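PDB 3EAF: ABC transporter, substrate binding protein from Aeropyrum pernix, which probably captures a small solute outside the cell and delivers it to a membrane ABC transporter, and binds a magnesium ion in the crystal. Local coordinates for residues Glu189-Ala192 with Arg193-Ala197; Ser213-Gly216 with Arg217-Lys221. One frame throughout, in Å; residues are numbered along the deposited sequence.

Contact 1: Glu189-Ala192 with Arg193-Ala197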
loop_
_atom_site.group_PDB
_atom_site.type_symbol
_atom_site.label_atom_id
_atom_site.label_comp_id
_atom_site.label_asym_id
_atom_site.label_seq_id
_atom_site.Cartn_x
_atom_site.Cartn_y
_atom_site.Cartn_z
ATOM N N GLU A 189 21.840 7.708 -10.425
ATOM C CA GLU A 189 22.967 8.622 -10.255
ATOM C C GLU A 189 22.754 9.953 -10.986
ATOM O O GLU A 189 23.088 11.013 -10.451
ATOM C CB GLU A 189 24.285 7.964 -10.668
ATOM C CG GLU A 189 24.749 6.879 -9.694
ATOM C CD GLU A 189 26.114 6.298 -10.041
ATOM O OE1 GLU A 189 26.831 6.895 -10.877
ATOM O OE2 GLU A 189 26.466 5.234 -9.474
ATOM N N ARG A 190 22.175 9.890 -12.186
ATOM C CA ARG A 190 21.839 11.088 -12.954
ATOM C C ARG A 190 20.871 11.974 -12.172
ATOM O O ARG A 190 21.066 13.191 -12.090
ATOM C CB ARG A 190 21.247 10.723 -14.326
ATOM C CG ARG A 190 20.909 11.934 -15.213
ATOM C CD ARG A 190 20.302 11.539 -16.564
ATOM N NE ARG A 190 18.946 10.997 -16.428
ATOM C CZ ARG A 190 18.621 9.719 -16.618
ATOM N NH1 ARG A 190 19.548 8.829 -16.979
ATOM N NH2 ARG A 190 17.360 9.328 -16.460
ATOM N N ILE A 191 19.840 11.356 -11.598
ATOM C CA ILE A 191 18.839 12.074 -10.801
ATOM C C ILE A 191 19.460 12.634 -9.526
ATOM O O ILE A 191 19.194 13.772 -9.165
ATOM C CB ILE A 191 17.590 11.187 -10.474
ATOM C CG1 ILE A 191 16.767 10.908 -11.736
ATOM C CG2 ILE A 191 16.705 11.811 -9.377
ATOM C CD1 ILE A 191 16.475 12.130 -12.615
ATOM N N ALA A 192 20.284 11.833 -8.855
ATOM C CA ALA A 192 20.967 12.289 -7.643
ATOM C C ALA A 192 21.846 13.511 -7.929
ATOM O O ALA A 192 21.869 14.461 -7.145
ATOM C CB ALA A 192 21.784 11.169 -7.026
ATOM N N ARG A 193 22.559 13.475 -9.055
ATOM C CA ARG A 193 23.412 14.592 -9.484
ATOM C C ARG A 193 22.612 15.837 -9.888
ATOM O O ARG A 193 23.035 16.959 -9.616
ATOM C CB ARG A 193 24.372 14.154 -10.603
ATOM C CG ARG A 193 25.574 13.378 -10.078
ATOM C CD ARG A 193 26.613 13.081 -11.144
ATOM N NE ARG A 193 27.808 12.457 -10.565
ATOM C CZ ARG A 193 28.077 11.153 -10.585
ATOM N NH1 ARG A 193 29.195 10.704 -10.023
ATOM N NH2 ARG A 193 27.244 10.290 -11.164
ATOM N N GLU A 194 21.454 15.634 -10.518
ATOM C CA GLU A 194 20.525 16.734 -10.812
ATOM C C GLU A 194 20.031 17.407 -9.530
ATOM O O GLU A 194 20.011 18.632 -9.437
ATOM C CB GLU A 194 19.316 16.239 -11.604
ATOM C CG GLU A 194 19.553 16.035 -13.076
ATOM C CD GLU A 194 18.351 15.425 -13.777
ATOM O OE1 GLU A 194 17.248 15.399 -13.184
ATOM O OE2 GLU A 194 18.512 14.966 -14.928
HETATM N N MSE A 195 19.630 16.600 -8.551
HETATM C CA MSE A 195 19.146 17.119 -7.267
HETATM C C MSE A 195 20.244 17.799 -6.460
HETATM O O MSE A 195 19.998 18.798 -5.786
HETATM C CB MSE A 195 18.495 16.012 -6.438
HETATM C CG MSE A 195 17.235 15.455 -7.068
HETATM SE SE MSE A 195 16.294 14.210 -5.917
HETATM C CE MSE A 195 17.791 13.029 -5.476
ATOM N N LEU A 196 21.455 17.259 -6.549
ATOM C CA LEU A 196 22.620 17.821 -5.872
ATOM C C LEU A 196 22.810 19.312 -6.181
ATOM O O LEU A 196 23.148 20.091 -5.293
ATOM C CB LEU A 196 23.876 17.013 -6.224
ATOM C CG LEU A 196 25.226 17.337 -5.578
ATOM C CD1 LEU A 196 25.175 17.240 -4.057
ATOM C CD2 LEU A 196 26.297 16.424 -6.141
ATOM N N ALA A 197 22.564 19.703 -7.429
ATOM C CA ALA A 197 22.628 21.109 -7.846
ATOM C C ALA A 197 21.683 22.021 -7.060
ATOM O O ALA A 197 21.965 23.210 -6.887
ATOM C CB ALA A 197 22.361 21.231 -9.335
HETATM O O HOH W 1 17.258 13.153 -16.397
#
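E189 and R193, one helical turn apart, run side by side and join in a salt bridge in which NH2 of R193 reaches OE1 of E189 at 3.4 Å. At that length the bond is weak, although the oxygen sits at the guanidinium edge, near its plane; the two planes are 68° apart. The next pair along, R190 and E194, illustrates how water can replace a direct ion pair. NE of R190 stays 4.3 Å from OE2 of E194, and one water fills the gap, accepting from NE at 2.7 Å and donating to OE2 at 2.6 Å. R190 swings CG away from its own N (chi1 -178°) and runs alongside E194, and its NH1 makes a salt bridge with D187. The other carboxylate oxygen, OE1 of E194, lies 3.4 Å from CD1 of I191. Beneath the side chains, the carbonyls of E189, R190, I191 and A192 each accept the amide four residues on, as from M195 N to I191 O at 2.9 Å. I191 and M195, a selenomethionine, turn inward against Y177 of strand 171-178. Charged on one side and apolar on the other, this is an amphipathic alpha-helix with i to i+4 pairing, laid on a sheet of the periplasmic binding protein fold.

Contact 2: Ser213-Gly216 with Arg217-Lys221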
loop_
_atom_site.group_PDB
_atom_site.type_symbol
_atom_site.label_atom_id
_atom_site.label_comp_id
_atom_site.label_asym_id
_atom_site.label_seq_id
_atom_site.Cartn_x
_atom_site.Cartn_y
_atom_site.Cartn_z
ATOM N N SER A 213 15.817 2.468 -3.567
ATOM C CA SER A 213 17.089 2.028 -2.995
ATOM C C SER A 213 18.299 2.437 -3.845
ATOM O O SER A 213 19.315 2.888 -3.309
ATOM C CB SER A 213 17.075 0.523 -2.766
ATOM O OG SER A 213 16.011 0.176 -1.898
ATOM N N LEU A 214 18.184 2.282 -5.160
ATOM C CA LEU A 214 19.215 2.746 -6.085
ATOM C C LEU A 214 19.497 4.242 -5.909
ATOM O O LEU A 214 20.653 4.674 -5.950
ATOM C CB LEU A 214 18.819 2.454 -7.536
ATOM C CG LEU A 214 18.958 1.019 -8.062
ATOM C CD1 LEU A 214 18.413 0.958 -9.470
ATOM C CD2 LEU A 214 20.399 0.547 -8.040
ATOM N N LEU A 215 18.430 5.013 -5.712
ATOM C CA LEU A 215 18.521 6.459 -5.506
ATOM C C LEU A 215 19.199 6.796 -4.180
ATOM O O LEU A 215 20.093 7.634 -4.139
ATOM C CB LEU A 215 17.129 7.109 -5.566
ATOM C CG LEU A 215 17.067 8.639 -5.420
ATOM C CD1 LEU A 215 17.645 9.336 -6.647
ATOM C CD2 LEU A 215 15.623 9.104 -5.170
ATOM N N GLY A 216 18.762 6.159 -3.097
ATOM C CA GLY A 216 19.404 6.337 -1.795
ATOM C C GLY A 216 20.885 6.014 -1.842
ATOM O O GLY A 216 21.706 6.748 -1.286
ATOM N N ARG A 217 21.226 4.911 -2.510
ATOM C CA ARG A 217 22.623 4.499 -2.672
ATOM C C ARG A 217 23.406 5.524 -3.498
ATOM O O ARG A 217 24.532 5.879 -3.147
ATOM C CB ARG A 217 22.712 3.102 -3.307
ATOM C CG ARG A 217 24.133 2.563 -3.436
ATOM C CD ARG A 217 24.174 1.140 -4.017
ATOM N NE ARG A 217 23.852 0.099 -3.040
ATOM C CZ ARG A 217 24.715 -0.420 -2.167
ATOM N NH1 ARG A 217 25.971 0.006 -2.121
ATOM N NH2 ARG A 217 24.321 -1.372 -1.329
ATOM N N ALA A 218 22.798 5.994 -4.583
ATOM C CA ALA A 218 23.407 7.008 -5.457
ATOM C C ALA A 218 23.621 8.352 -4.754
ATOM O O ALA A 218 24.678 8.972 -4.890
ATOM C CB ALA A 218 22.577 7.193 -6.705
HETATM N N MSE A 219 22.615 8.795 -4.005
HETATM C CA MSE A 219 22.704 10.055 -3.279
HETATM C C MSE A 219 23.964 10.073 -2.420
HETATM O O MSE A 219 24.731 11.036 -2.452
HETATM C CB MSE A 219 21.447 10.283 -2.429
HETATM C CG MSE A 219 20.224 10.725 -3.232
HETATM SE SE MSE A 219 18.562 10.574 -2.221
HETATM C CE MSE A 219 19.040 11.686 -0.673
ATOM N N ALA A 220 24.194 8.983 -1.690
ATOM C CA ALA A 220 25.365 8.866 -0.827
ATOM C C ALA A 220 26.664 8.813 -1.635
ATOM O O ALA A 220 27.666 9.399 -1.238
ATOM C CB ALA A 220 25.240 7.648 0.076
ATOM N N LYS A 221 26.631 8.114 -2.768
ATOM C CA LYS A 221 27.798 7.971 -3.628
ATOM C C LYS A 221 28.255 9.310 -4.237
ATOM O O LYS A 221 29.463 9.563 -4.342
ATOM C CB LYS A 221 27.518 6.951 -4.736
ATOM C CG LYS A 221 28.718 6.617 -5.620
ATOM C CD LYS A 221 28.268 5.867 -6.859
ATOM C CE LYS A 221 29.406 5.641 -7.845
ATOM N NZ LYS A 221 29.697 6.867 -8.638
#
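L215 and M219, a selenomethionine, make the side-chain contact of this turn: the selenium of M219 passes 4.0 Å from CG of L215, the two chains crossing at a slant. M219 leaves with CG beside its own backbone N (chi1 -76°), which brings that carbon to 3.2 Å from O of L215 before a bend at the thioether carries the methyl end away from this turn; the side chain packs against L224 and A226. The same carbonyl also receives the amide of M219 at 2.8 Å, so the oxygen is both hydrogen-bonded and covered by carbon. Small residues complete the close-packed part. CB of A218 rests 3.3 Å from O of L214, and G216, having no side chain, adds only backbone to the turn. L215 itself faces I191 and M195 of helix 185-196, and L214 meets A188 there. The slack backbone link of the turn is the bond from N of A220 to O of G216, long at 3.4 Å and weak although straight at 163°.

The solvent side belongs to R217, which is exposed. It touches the preceding turn chiefly through CB, 3.4 Å from O of S213; the rest of its chain leads off to bring NE to the carbonyl of L242. S213, by contrast, is buried, and its hydroxyl is bonded to the carbonyl of I209.

Across this turn, then, cohesion comes from main-chain amides and apolar contact, and the polar side chains S213 and R217 spend their bonds on carbonyls beyond it, R217 thereby tying the helix of a beta-alpha-beta unit to helix 239-243.

Contacts 1 and 2 each lie within one of two neighbouring helices, 185-196 and 209-222, with centres about 10 Å apart, and their side chains touch. The apolar seam is set by CG2 of I191, 3.8 Å from CD1 of L215, and by CG of E189, 3.7 Å from CB of A218. Further along, OE2 of E189 packs 3.2 Å from CD of K221, and the K221 ammonium makes a long, weak ion pair with the OE1 that R193 also uses. The carboxylate is thus shared by two cations, probably easing the proximity of R193 NH1 and K221 NZ, 4.1 Å apart. Both contacts lie away from the magnesium site of E325, D340 and Y341.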